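Local coordinates for periplasmic oligopeptide-binding protein (Burkholderia pseudomallei, PDB 3ZS6) that probably binds short peptides in the periplasm and hands them to an ABC transporter for uptake into the cell, at residues A13-L18 with V184-N189; P20-S25 with P95-K100; R9-E14 with S25-T30. All blocks are in the same frame, centred on the assembly; numbering follows the deposited sequence.

How the interactions relate
The chain leaves strand 6-11, runs through a long loop and enters helix 26-35, and all three contacts involve this N-terminal stretch. Interaction 3 closes a short loop by bringing the helix start back over the strand. Interaction 1 closes a far larger one, tying residues 13-18 to the end of strand 181-187, the opposite outer strand of the sheet that holds strand 6-11. Interaction 2 is nested inside that loop and crosses interaction 3, with Ser25 common to both; it joins the loop before helix 26-35 to the loop after helix 82-93. Interactions 1 and 3 share Ala13 and Glu14, and Glu16 probably hydrogen-bonds Glu24 N and Ser25 OG.

Interaction 1: A13-L18 with V184-N189; sequences AEVESL and VDWQPN
Glu14 meets the 184-189 segment with both carboxylate oxygens. OE2 takes the indole hydrogen of Trp186, NE1 to OE2 2.9 Å, on its syn lone pair. The oxygen lies at the ring edge, almost in the indole plane, and carboxylate and ring are nearly coplanar, 23° apart. OE1 accepts the backbone N of Asn189 at 2.6 Å in an almost straight bond, the N-H arriving from above the carboxylate plane. A water adds a second donor to OE1 (2.8 Å from water 1 to Glu14 OE1) and also donates to Gln187 O, so one water links the carboxylate to the strand end. CG of Glu14 lies anti to the backbone N (chi1 170°), and the bend at chi2 brings CD round toward the strand end. The contact joins the loop after strand 6-11 to the beta hairpin of strands 181-187 and 191-196, which carries a classic bulge at Val184 and Asp185 opposite Val193. Leu18 CD1 sits over one face of the indole, toward the rim, 3.8 Å from the centroid of the Trp186 six-membered ring, a CH-pi contact. Val15 CG1 touches Trp186 CZ2 at 3.8 Å. Gln187 NE2 donates to Asp185 OD2, which also salt-bridges Arg191.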
ATOM      1  N   ALA A  13      -0.374 -11.871   6.199  1.00 14.11           N
ATOM      2  CA  ALA A  13       0.928 -12.107   6.820  1.00 11.23           C
ATOM      3  C   ALA A  13       1.015 -11.420   8.183  1.00 12.75           C
ATOM      4  O   ALA A  13       0.159 -10.595   8.518  1.00 13.43           O
ATOM      5  CB  ALA A  13       2.046 -11.609   5.907  1.00 14.21           C
ATOM      6  N   GLU A  14       2.034 -11.769   8.967  1.00  8.70           N
ATOM      7  CA  GLU A  14       2.308 -11.080  10.231  1.00 12.77           C
ATOM      8  C   GLU A  14       2.647  -9.621   9.948  1.00 14.48           C
ATOM      9  O   GLU A  14       3.453  -9.327   9.056  1.00 14.30           O
ATOM     10  CB  GLU A  14       3.470 -11.749  10.969  1.00 15.31           C
ATOM     11  CG  GLU A  14       4.001 -10.970  12.188  1.00 11.98           C
ATOM     12  CD  GLU A  14       3.003 -10.907  13.340  1.00 17.41           C
ATOM     13  OE1 GLU A  14       1.983 -11.638  13.311  1.00 17.01           O
ATOM     14  OE2 GLU A  14       3.237 -10.116  14.276  1.00 18.71           O
ATOM     15  N   VAL A  15       2.031  -8.713  10.703  1.00 17.37           N
ATOM     16  CA  VAL A  15       2.234  -7.271  10.515  1.00 10.26           C
ATOM     17  C   VAL A  15       3.679  -6.889  10.832  1.00 16.87           C
ATOM     18  O   VAL A  15       4.271  -7.439  11.765  1.00 15.41           O
ATOM     19  CB  VAL A  15       1.264  -6.449  11.411  1.00 15.82           C
ATOM     20  CG1 VAL A  15       1.668  -6.546  12.903  1.00 14.43           C
ATOM     21  CG2 VAL A  15       1.197  -4.999  10.949  1.00 12.98           C
ATOM     22  N   GLU A  16       4.243  -5.949  10.071  1.00 12.74           N
ATOM     23  CA  GLU A  16       5.655  -5.593  10.226  1.00 18.51           C
ATOM     24  C   GLU A  16       5.902  -4.748  11.480  1.00 19.59           C
ATOM     25  O   GLU A  16       6.975  -4.801  12.074  1.00 14.05           O
ATOM     26  CB  GLU A  16       6.197  -4.871   8.978  1.00 16.79           C
ATOM     27  CG  GLU A  16       5.587  -3.484   8.714  1.00 14.76           C
ATOM     28  CD  GLU A  16       4.234  -3.543   8.014  1.00 16.12           C
ATOM     29  OE1 GLU A  16       3.724  -4.663   7.784  1.00 14.55           O
ATOM     30  OE2 GLU A  16       3.684  -2.468   7.680  1.00 15.78           O
ATOM     31  N   SER A  17       4.902  -3.973  11.880  1.00 10.53           N
ATOM     32  CA  SER A  17       5.058  -3.074  13.014  1.00 13.89           C
ATOM     33  C   SER A  17       3.699  -2.494  13.357  1.00 10.53           C
ATOM     34  O   SER A  17       2.804  -2.480  12.516  1.00 13.54           O
ATOM     35  CB  SER A  17       6.034  -1.948  12.653  1.00 16.84           C
ATOM     36  OG  SER A  17       6.140  -0.967  13.671  1.00 18.88           O
ATOM     37  N   LEU A  18       3.541  -2.033  14.594  1.00 13.20           N
ATOM     38  CA  LEU A  18       2.353  -1.284  14.977  1.00 12.72           C
ATOM     39  C   LEU A  18       2.730   0.138  15.378  1.00 16.98           C
ATOM     40  O   LEU A  18       1.900   0.886  15.899  1.00 15.17           O
ATOM     41  CB  LEU A  18       1.603  -1.982  16.109  1.00 19.50           C
ATOM     42  CG  LEU A  18       0.928  -3.307  15.734  1.00 26.09           C
ATOM     43  CD1 LEU A  18       0.204  -3.898  16.934  1.00 23.05           C
ATOM     44  CD2 LEU A  18      -0.037  -3.114  14.572  1.00 24.84           C
ATOM     45  N   VAL A 184      -5.172  -5.568  22.986  1.00 16.19           N
ATOM     46  CA  VAL A 184      -5.232  -6.472  24.138  1.00 18.78           C
ATOM     47  C   VAL A 184      -4.184  -7.583  24.070  1.00 23.65           C
ATOM     48  O   VAL A 184      -3.582  -7.948  25.086  1.00 20.94           O
ATOM     49  CB  VAL A 184      -6.624  -7.129  24.278  1.00 27.71           C
ATOM     50  CG1 VAL A 184      -6.674  -8.000  25.525  1.00 32.34           C
ATOM     51  CG2 VAL A 184      -7.714  -6.074  24.317  1.00 26.89           C
ATOM     52  N   ASP A 185      -3.971  -8.134  22.880  1.00 22.64           N
ATOM     53  CA  ASP A 185      -3.029  -9.243  22.729  1.00 22.90           C
ATOM     54  C   ASP A 185      -2.337  -9.175  21.372  1.00 22.48           C
ATOM     55  O   ASP A 185      -2.955  -8.828  20.359  1.00 16.80           O
ATOM     56  CB  ASP A 185      -3.754 -10.585  22.898  1.00 22.39           C
ATOM     57  CG  ASP A 185      -2.796 -11.767  23.027  1.00 31.91           C
ATOM     58  OD1 ASP A 185      -1.688 -11.592  23.586  1.00 27.67           O
ATOM     59  OD2 ASP A 185      -3.159 -12.875  22.569  1.00 29.02           O
ATOM     60  N   TRP A 186      -1.047  -9.491  21.365  1.00 16.18           N
ATOM     61  CA  TRP A 186      -0.278  -9.554  20.135  1.00 17.96           C
ATOM     62  C   TRP A 186       0.666 -10.747  20.207  1.00 18.70           C
ATOM     63  O   TRP A 186       1.720 -10.670  20.839  1.00 18.25           O
ATOM     64  CB  TRP A 186       0.522  -8.264  19.932  1.00 15.54           C
ATOM     65  CG  TRP A 186       1.300  -8.217  18.640  1.00 20.52           C
ATOM     66  CD1 TRP A 186       1.338  -9.178  17.663  1.00 16.98           C
ATOM     67  CD2 TRP A 186       2.161  -7.156  18.189  1.00 20.00           C
ATOM     68  NE1 TRP A 186       2.161  -8.776  16.633  1.00 18.54           N
ATOM     69  CE2 TRP A 186       2.672  -7.537  16.928  1.00 22.25           C
ATOM     70  CE3 TRP A 186       2.540  -5.918  18.726  1.00 19.60           C
ATOM     71  CZ2 TRP A 186       3.548  -6.726  16.199  1.00 17.58           C
ATOM     72  CZ3 TRP A 186       3.402  -5.108  17.993  1.00 16.62           C
ATOM     73  CH2 TRP A 186       3.896  -5.520  16.741  1.00 14.67           C
ATOM     74  N   GLN A 187       0.276 -11.853  19.580  1.00 18.47           N
ATOM     75  CA  GLN A 187       1.162 -13.007  19.463  1.00 19.77           C
ATOM     76  C   GLN A 187       1.580 -13.152  18.008  1.00 18.82           C
ATOM     77  O   GLN A 187       0.769 -13.535  17.163  1.00 20.79           O
ATOM     78  CB  GLN A 187       0.471 -14.283  19.953  1.00 21.02           C
ATOM     79  CG  GLN A 187      -0.015 -14.212  21.398  1.00 24.25           C
ATOM     80  CD  GLN A 187      -0.679 -15.503  21.854  1.00 34.64           C
ATOM     81  OE1 GLN A 187      -0.194 -16.601  21.572  1.00 37.57           O
ATOM     82  NE2 GLN A 187      -1.804 -15.375  22.546  1.00 35.23           N
ATOM     83  N   PRO A 188       2.848 -12.838  17.707  1.00 23.94           N
ATOM     84  CA  PRO A 188       3.312 -12.790  16.312  1.00 24.89           C
ATOM     85  C   PRO A 188       3.055 -14.098  15.576  1.00 22.65           C
ATOM     86  O   PRO A 188       3.319 -15.165  16.119  1.00 20.51           O
ATOM     87  CB  PRO A 188       4.814 -12.528  16.456  1.00 27.87           C
ATOM     88  CG  PRO A 188       4.925 -11.770  17.742  1.00 31.30           C
ATOM     89  CD  PRO A 188       3.897 -12.414  18.650  1.00 30.72           C
ATOM     90  N   ASN A 189       2.535 -14.006  14.356  1.00 14.67           N
ATOM     91  CA  ASN A 189       2.230 -15.188  13.552  1.00 17.87           C
ATOM     92  C   ASN A 189       1.117 -16.042  14.136  1.00 17.06           C
ATOM     93  O   ASN A 189       0.893 -17.174  13.709  1.00 19.64           O
ATOM     94  CB  ASN A 189       3.475 -16.042  13.352  1.00 25.18           C
ATOM     95  CG  ASN A 189       4.476 -15.381  12.449  1.00 35.50           C
ATOM     96  OD1 ASN A 189       5.597 -15.081  12.859  1.00 44.79           O
ATOM     97  ND2 ASN A 189       4.075 -15.135  11.208  1.00 33.41           N
TER
HETATM   98  O   HOH W   1      -0.156 -11.522  15.049  1.00 15.46           O

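Interaction 2: P20-S25 with P95-K100; sequences PAHIES and PKTGSK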
ATOM      1  N   PRO A  20       3.324   3.663  14.069  1.00 11.74           N
ATOM      2  CA  PRO A  20       2.960   4.409  12.857  1.00 12.03           C
ATOM      3  C   PRO A  20       4.165   4.791  12.004  1.00 10.81           C
ATOM      4  O   PRO A  20       4.049   4.820  10.781  1.00 13.19           O
ATOM      5  CB  PRO A  20       2.272   5.659  13.413  1.00 13.00           C
ATOM      6  CG  PRO A  20       1.615   5.158  14.666  1.00 15.38           C
ATOM      7  CD  PRO A  20       2.585   4.142  15.248  1.00  8.38           C
ATOM      8  N   ALA A  21       5.304   5.063  12.628  1.00 11.93           N
ATOM      9  CA  ALA A  21       6.490   5.470  11.880  1.00 11.24           C
ATOM     10  C   ALA A  21       7.128   4.334  11.078  1.00 18.22           C
ATOM     11  O   ALA A  21       7.947   4.577  10.188  1.00 21.67           O
ATOM     12  CB  ALA A  21       7.524   6.098  12.811  1.00 11.21           C
ATOM     13  N   HIS A  22       6.765   3.096  11.392  1.00 15.81           N
ATOM     14  CA  HIS A  22       7.366   1.959  10.704  1.00 16.71           C
ATOM     15  C   HIS A  22       6.348   1.104   9.945  1.00 15.65           C
ATOM     16  O   HIS A  22       6.677   0.029   9.441  1.00 12.82           O
ATOM     17  CB  HIS A  22       8.184   1.130  11.693  1.00 14.36           C
ATOM     18  CG  HIS A  22       9.290   1.908  12.334  1.00 16.28           C
ATOM     19  ND1 HIS A  22      10.391   2.346  11.629  1.00 17.41           N
ATOM     20  CD2 HIS A  22       9.446   2.366  13.599  1.00 20.71           C
ATOM     21  CE1 HIS A  22      11.190   3.019  12.439  1.00 22.11           C
ATOM     22  NE2 HIS A  22      10.640   3.048  13.639  1.00 18.14           N
ATOM     23  N   ILE A  23       5.114   1.592   9.860  1.00 13.33           N
ATOM     24  CA  ILE A  23       4.063   0.887   9.127  1.00 12.48           C
ATOM     25  C   ILE A  23       4.207   1.121   7.616  1.00 10.16           C
ATOM     26  O   ILE A  23       4.284   2.262   7.159  1.00 10.63           O
ATOM     27  CB  ILE A  23       2.660   1.322   9.616  1.00 11.87           C
ATOM     28  CG1 ILE A  23       2.414   0.763  11.023  1.00 14.18           C
ATOM     29  CG2 ILE A  23       1.569   0.860   8.623  1.00  9.63           C
ATOM     30  CD1 ILE A  23       1.076   1.181  11.665  1.00 13.27           C
ATOM     31  N   GLU A  24       4.259   0.041   6.846  1.00  9.48           N
ATOM     32  CA  GLU A  24       4.476   0.139   5.404  1.00 10.85           C
ATOM     33  C   GLU A  24       3.403  -0.558   4.579  1.00 12.88           C
ATOM     34  O   GLU A  24       3.226  -0.245   3.399  1.00 12.28           O
ATOM     35  CB  GLU A  24       5.797  -0.533   5.002  1.00 11.34           C
ATOM     36  CG  GLU A  24       7.062   0.067   5.529  1.00 19.78           C
ATOM     37  CD  GLU A  24       8.271  -0.676   4.994  1.00 18.79           C
ATOM     38  OE1 GLU A  24       8.500  -0.636   3.761  1.00 15.69           O
ATOM     39  OE2 GLU A  24       8.983  -1.301   5.805  1.00 16.06           O
ATOM     40  N   SER A  25       2.746  -1.556   5.167  1.00 10.89           N
ATOM     41  CA  SER A  25       1.936  -2.490   4.373  1.00  8.41           C
ATOM     42  C   SER A  25       0.432  -2.282   4.492  1.00  9.69           C
ATOM     43  O   SER A  25      -0.050  -1.592   5.398  1.00 10.55           O
ATOM     44  CB  SER A  25       2.254  -3.935   4.777  1.00  9.22           C
ATOM     45  OG  SER A  25       1.676  -4.231   6.040  1.00 15.41           O
ATOM     46  N   PRO A  95      15.561  11.425   9.899  1.00 15.53           N
ATOM     47  CA  PRO A  95      16.192  10.199   9.381  1.00 19.73           C
ATOM     48  C   PRO A  95      16.753   9.315  10.498  1.00 19.28           C
ATOM     49  O   PRO A  95      16.982   8.124  10.287  1.00 18.36           O
ATOM     50  CB  PRO A  95      17.316  10.728   8.480  1.00 18.31           C
ATOM     51  CG  PRO A  95      17.586  12.131   8.981  1.00 21.93           C
ATOM     52  CD  PRO A  95      16.247  12.645   9.440  1.00 21.37           C
ATOM     53  N   LYS A  96      16.964   9.886  11.679  1.00 15.60           N
ATOM     54  CA  LYS A  96      17.432   9.084  12.805  1.00 19.92           C
ATOM     55  C   LYS A  96      16.370   8.088  13.261  1.00 21.86           C
ATOM     56  O   LYS A  96      16.691   7.068  13.868  1.00 20.11           O
ATOM     57  CB  LYS A  96      17.921   9.966  13.958  1.00 22.55           C
ATOM     58  CG  LYS A  96      19.336  10.513  13.729  1.00 23.12           C
ATOM     59  CD  LYS A  96      19.721  11.555  14.763  1.00 29.23           C
ATOM     60  CE  LYS A  96      20.991  12.290  14.343  1.00 31.40           C
ATOM     61  NZ  LYS A  96      21.346  13.369  15.321  1.00 38.96           N
ATOM     62  N   THR A  97      15.111   8.376  12.942  1.00 19.30           N
ATOM     63  CA  THR A  97      14.018   7.446  13.224  1.00 16.87           C
ATOM     64  C   THR A  97      14.099   6.198  12.341  1.00 18.84           C
ATOM     65  O   THR A  97      13.688   5.110  12.747  1.00 21.07           O
ATOM     66  CB  THR A  97      12.641   8.112  13.015  1.00 16.50           C
ATOM     67  OG1 THR A  97      12.513   9.255  13.876  1.00 16.40           O
ATOM     68  CG2 THR A  97      11.515   7.123  13.303  1.00 14.53           C
ATOM     69  N   GLY A  98      14.608   6.361  11.123  1.00 15.79           N
ATOM     70  CA  GLY A  98      14.742   5.243  10.202  1.00 21.93           C
ATOM     71  C   GLY A  98      13.438   4.746   9.590  1.00 22.65           C
ATOM     72  O   GLY A  98      13.321   3.566   9.255  1.00 23.58           O
ATOM     73  N   SER A  99      12.452   5.629   9.443  1.00 13.85           N
ATOM     74  CA  SER A  99      11.200   5.241   8.776  1.00 16.28           C
ATOM     75  C   SER A  99      11.427   4.886   7.308  1.00 19.51           C
ATOM     76  O   SER A  99      12.155   5.581   6.598  1.00 15.49           O
ATOM     77  CB  SER A  99      10.163   6.356   8.838  1.00 14.07           C
ATOM     78  OG  SER A  99       8.958   5.957   8.179  1.00 13.11           O
ATOM     79  N   LYS A 100      10.782   3.818   6.856  1.00 15.17           N
ATOM     80  CA  LYS A 100      10.760   3.487   5.435  1.00 20.78           C
ATOM     81  C   LYS A 100       9.583   4.148   4.720  1.00 18.98           C
ATOM     82  O   LYS A 100       9.368   3.919   3.529  1.00 17.29           O
ATOM     83  CB  LYS A 100      10.713   1.967   5.228  1.00 20.26           C
ATOM     84  CG  LYS A 100      12.014   1.254   5.579  1.00 19.03           C
ATOM     85  CD  LYS A 100      13.149   1.775   4.712  1.00 28.33           C
ATOM     86  CE  LYS A 100      14.379   0.868   4.778  1.00 28.55           C
ATOM     87  NZ  LYS A 100      15.462   1.352   3.860  1.00 28.05           N
TER
HETATM   88  O   HOH W   2      10.492   1.604   8.834  1.00 25.98           O
HETATM   89  O   HOH W   3      12.266   4.124  15.724  1.00 30.03           O
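Ala21 to Glu24 and Thr97 to Lys100 run in nearly the same direction, 14° apart, and come closest at His22 and Ser99, whose CA atoms are 5.4 Å apart. Neither segment is a regular strand here. Gly98, with its positive phi of 73°, turns the chain after the helical angles of 95-97. The one direct hydrogen bond between the segments is from Ser99 OG to Ala21 O, 2.6 Å long and in the carbonyl plane. OG stands anti to its own backbone N (chi1 180°), which puts it against that carbonyl.

His22 meets the turn with the edge of its imidazole: CE1 lies 3.3 Å from Thr97 O, with Gly98 O also near the ring plane. Both ring nitrogens have waters in that plane. Water 2 is 2.9 Å from His22 ND1 and accepts from Lys100 N, while water 3 sits 2.9 Å from His22 NE2 and makes a weak bond to Thr97 O. Above one face of the ring, toward its rim, Ala21 CB touches Thr97 CG2 at 4.1 Å, and Thr97 OG1 is hydrogen-bonded to Arg91 O.

Glu24 and Lys100 run alongside each other in the same direction, but the contact is with the aliphatic part of the lysine: Glu24 CD is 3.6 Å from Lys100 CB. The carboxylate is held elsewhere, its OE1 bonded to His395 NE2 and Gln426 NE2. The backbone of Glu24 hydrogen-bonds the bound peptide, so the contact borders the peptide site. Around it, helix 82-93 supplies Arg91 against Ala21 and Leu92 against Ser99, helix 387-395 brings His395 against Lys100, and just past Ser25 the chain enters helix 26-35.

Interaction 3: R9-E14 with S25-T30; sequences RQVPAE and SWTGNT
Thr27 packs into the corner formed by Val11 and Pro12, and this is the close part of the contact. Its hydroxyl lies beside the proline ring, OG1 to Pro12 CD 3.3 Å, the two side chains passing in opposite senses. CG2, anti to the backbone N of Thr27, turns instead to Val11, 3.9 Å from its CB. Trp26 closes the same corner mainly with CZ3, 3.8 Å from both Val11 CG1 and Pro12 CD. Between strand 6-11 and helix 26-35 the approach is antiparallel in sense, 147° between the short segments, and the axes stay 10.2 Å apart, so mostly side chains bridge the gap; no hydrogen bond crosses it. The helix begins with Ser25 as N-cap, its OG accepting from Gly28 N. Within this first turn Thr30 OG1 bonds to Trp26 O and sits over the centre of the Trp26 ring.

Contacts thin out at both ends. Toward Ala13 all that remains is its O, 3.9 Å from Thr27 CG2. At the other end Arg9 meets Thr30 through one methyl, CG2 lying over a face of the guanidinium 3.5 Å from NH2, while the group's hydrogen bonds go to Ser499 OG and Arg497 O and Tyr233 offers a cation-pi partner. The helix start also meets the bound peptide: Trp26 hydrogen-bonds it through its backbone, and Trp26 and Asn29 pack on acidic side-chain atoms of it.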
ATOM      1  N   ARG A   9     -10.972 -10.998  11.399  1.00 13.12           N
ATOM      2  CA  ARG A   9     -10.522 -10.680  10.041  1.00 11.52           C
ATOM      3  C   ARG A   9      -9.203 -11.388   9.744  1.00 13.48           C
ATOM      4  O   ARG A   9      -8.311 -11.420  10.591  1.00 14.00           O
ATOM      5  CB  ARG A   9     -10.314  -9.162   9.883  1.00  7.79           C
ATOM      6  CG  ARG A   9     -11.516  -8.304  10.311  1.00 10.42           C
ATOM      7  CD  ARG A   9     -11.146  -6.806  10.360  1.00  9.61           C
ATOM      8  NE  ARG A   9     -10.744  -6.287   9.049  1.00  8.33           N
ATOM      9  CZ  ARG A   9     -10.966  -5.044   8.629  1.00 10.93           C
ATOM     10  NH1 ARG A   9     -11.586  -4.173   9.423  1.00  8.66           N
ATOM     11  NH2 ARG A   9     -10.573  -4.672   7.407  1.00  8.25           N
ATOM     12  N   GLN A  10      -9.073 -11.937   8.540  1.00 15.08           N
ATOM     13  CA  GLN A  10      -7.835 -12.618   8.146  1.00 15.39           C
ATOM     14  C   GLN A  10      -6.924 -11.661   7.385  1.00 16.76           C
ATOM     15  O   GLN A  10      -7.368 -10.970   6.462  1.00 15.94           O
ATOM     16  CB  GLN A  10      -8.129 -13.857   7.290  1.00 16.91           C
ATOM     17  CG  GLN A  10      -6.862 -14.565   6.738  1.00 14.11           C
ATOM     18  CD  GLN A  10      -6.740 -14.515   5.209  1.00 14.50           C
ATOM     19  OE1 GLN A  10      -7.739 -14.485   4.487  1.00  9.78           O
ATOM     20  NE2 GLN A  10      -5.506 -14.535   4.718  1.00 12.54           N
ATOM     21  N   VAL A  11      -5.656 -11.605   7.787  1.00 12.14           N
ATOM     22  CA  VAL A  11      -4.653 -10.832   7.042  1.00 12.36           C
ATOM     23  C   VAL A  11      -3.594 -11.760   6.419  1.00 12.66           C
ATOM     24  O   VAL A  11      -3.361 -12.863   6.917  1.00 12.83           O
ATOM     25  CB  VAL A  11      -4.015  -9.725   7.909  1.00 12.00           C
ATOM     26  CG1 VAL A  11      -5.044  -8.611   8.200  1.00  8.92           C
ATOM     27  CG2 VAL A  11      -3.461 -10.305   9.203  1.00 13.10           C
ATOM     28  N   PRO A  12      -2.961 -11.318   5.316  1.00 14.89           N
ATOM     29  CA  PRO A  12      -2.118 -12.216   4.506  1.00 13.97           C
ATOM     30  C   PRO A  12      -0.760 -12.559   5.129  1.00 18.45           C
ATOM     31  O   PRO A  12      -0.080 -13.455   4.633  1.00 22.09           O
ATOM     32  CB  PRO A  12      -1.922 -11.429   3.202  1.00 13.28           C
ATOM     33  CG  PRO A  12      -2.031  -9.975   3.634  1.00 18.31           C
ATOM     34  CD  PRO A  12      -3.097  -9.979   4.711  1.00 15.67           C
ATOM     35  N   ALA A  13      -0.374 -11.871   6.199  1.00 14.11           N
ATOM     36  CA  ALA A  13       0.928 -12.107   6.820  1.00 11.23           C
ATOM     37  C   ALA A  13       1.015 -11.420   8.183  1.00 12.75           C
ATOM     38  O   ALA A  13       0.159 -10.595   8.518  1.00 13.43           O
ATOM     39  CB  ALA A  13       2.046 -11.609   5.907  1.00 14.21           C
ATOM     40  N   GLU A  14       2.034 -11.769   8.967  1.00  8.70           N
ATOM     41  CA  GLU A  14       2.308 -11.080  10.231  1.00 12.77           C
ATOM     42  C   GLU A  14       2.647  -9.621   9.948  1.00 14.48           C
ATOM     43  O   GLU A  14       3.453  -9.327   9.056  1.00 14.30           O
ATOM     44  CB  GLU A  14       3.470 -11.749  10.969  1.00 15.31           C
ATOM     45  CG  GLU A  14       4.001 -10.970  12.188  1.00 11.98           C
ATOM     46  CD  GLU A  14       3.003 -10.907  13.340  1.00 17.41           C
ATOM     47  OE1 GLU A  14       1.983 -11.638  13.311  1.00 17.01           O
ATOM     48  OE2 GLU A  14       3.237 -10.116  14.276  1.00 18.71           O
ATOM     49  N   SER A  25       2.746  -1.556   5.167  1.00 10.89           N
ATOM     50  CA  SER A  25       1.936  -2.490   4.373  1.00  8.41           C
ATOM     51  C   SER A  25       0.432  -2.282   4.492  1.00  9.69           C
ATOM     52  O   SER A  25      -0.050  -1.592   5.398  1.00 10.55           O
ATOM     53  CB  SER A  25       2.254  -3.935   4.777  1.00  9.22           C
ATOM     54  OG  SER A  25       1.676  -4.231   6.040  1.00 15.41           O
ATOM     55  N   TRP A  26      -0.301  -2.921   3.582  1.00  8.28           N
ATOM     56  CA  TRP A  26      -1.751  -2.992   3.664  1.00  7.89           C
ATOM     57  C   TRP A  26      -2.157  -3.508   5.052  1.00 11.77           C
ATOM     58  O   TRP A  26      -3.061  -2.966   5.690  1.00  8.27           O
ATOM     59  CB  TRP A  26      -2.315  -3.927   2.581  1.00  8.15           C
ATOM     60  CG  TRP A  26      -3.824  -4.068   2.647  1.00 12.27           C
ATOM     61  CD1 TRP A  26      -4.746  -3.274   2.029  1.00 14.85           C
ATOM     62  CD2 TRP A  26      -4.575  -5.054   3.383  1.00 14.95           C
ATOM     63  NE1 TRP A  26      -6.021  -3.702   2.327  1.00 18.72           N
ATOM     64  CE2 TRP A  26      -5.945  -4.792   3.152  1.00 17.36           C
ATOM     65  CE3 TRP A  26      -4.224  -6.128   4.209  1.00 12.00           C
ATOM     66  CZ2 TRP A  26      -6.965  -5.562   3.725  1.00 16.12           C
ATOM     67  CZ3 TRP A  26      -5.238  -6.896   4.772  1.00 18.53           C
ATOM     68  CH2 TRP A  26      -6.596  -6.610   4.521  1.00 12.89           C
ATOM     69  N   THR A  27      -1.484  -4.557   5.514  1.00  9.38           N
ATOM     70  CA  THR A  27      -1.819  -5.138   6.806  1.00  9.52           C
ATOM     71  C   THR A  27      -1.536  -4.153   7.947  1.00  7.15           C
ATOM     72  O   THR A  27      -2.354  -3.992   8.844  1.00 10.09           O
ATOM     73  CB  THR A  27      -1.057  -6.461   7.065  1.00 11.01           C
ATOM     74  OG1 THR A  27      -1.503  -7.470   6.142  1.00 12.15           O
ATOM     75  CG2 THR A  27      -1.305  -6.936   8.506  1.00  7.20           C
ATOM     76  N   GLY A  28      -0.380  -3.493   7.900  1.00 11.12           N
ATOM     77  CA  GLY A  28      -0.018  -2.525   8.924  1.00  9.80           C
ATOM     78  C   GLY A  28      -0.994  -1.359   9.008  1.00 11.50           C
ATOM     79  O   GLY A  28      -1.350  -0.904  10.097  1.00 10.51           O
ATOM     80  N   ASN A  29      -1.427  -0.866   7.855  1.00  8.43           N
ATOM     81  CA  ASN A  29      -2.404   0.221   7.830  1.00 13.70           C
ATOM     82  C   ASN A  29      -3.790  -0.204   8.318  1.00 11.07           C
ATOM     83  O   ASN A  29      -4.430   0.529   9.061  1.00 11.37           O
ATOM     84  CB  ASN A  29      -2.503   0.844   6.434  1.00  7.30           C
ATOM     85  CG  ASN A  29      -1.382   1.817   6.162  1.00 11.03           C
ATOM     86  OD1 ASN A  29      -1.524   3.029   6.378  1.00 13.32           O
ATOM     87  ND2 ASN A  29      -0.258   1.300   5.667  1.00  6.44           N
ATOM     88  N   THR A  30      -4.247  -1.382   7.899  1.00  7.41           N
ATOM     89  CA  THR A  30      -5.571  -1.867   8.315  1.00 10.47           C
ATOM     90  C   THR A  30      -5.628  -2.067   9.829  1.00 13.36           C
ATOM     91  O   THR A  30      -6.528  -1.556  10.502  1.00 12.48           O
ATOM     92  CB  THR A  30      -5.947  -3.190   7.627  1.00 16.84           C
ATOM     93  OG1 THR A  30      -5.942  -3.016   6.200  1.00 18.17           O
ATOM     94  CG2 THR A  30      -7.332  -3.641   8.082  1.00 18.93           C
TER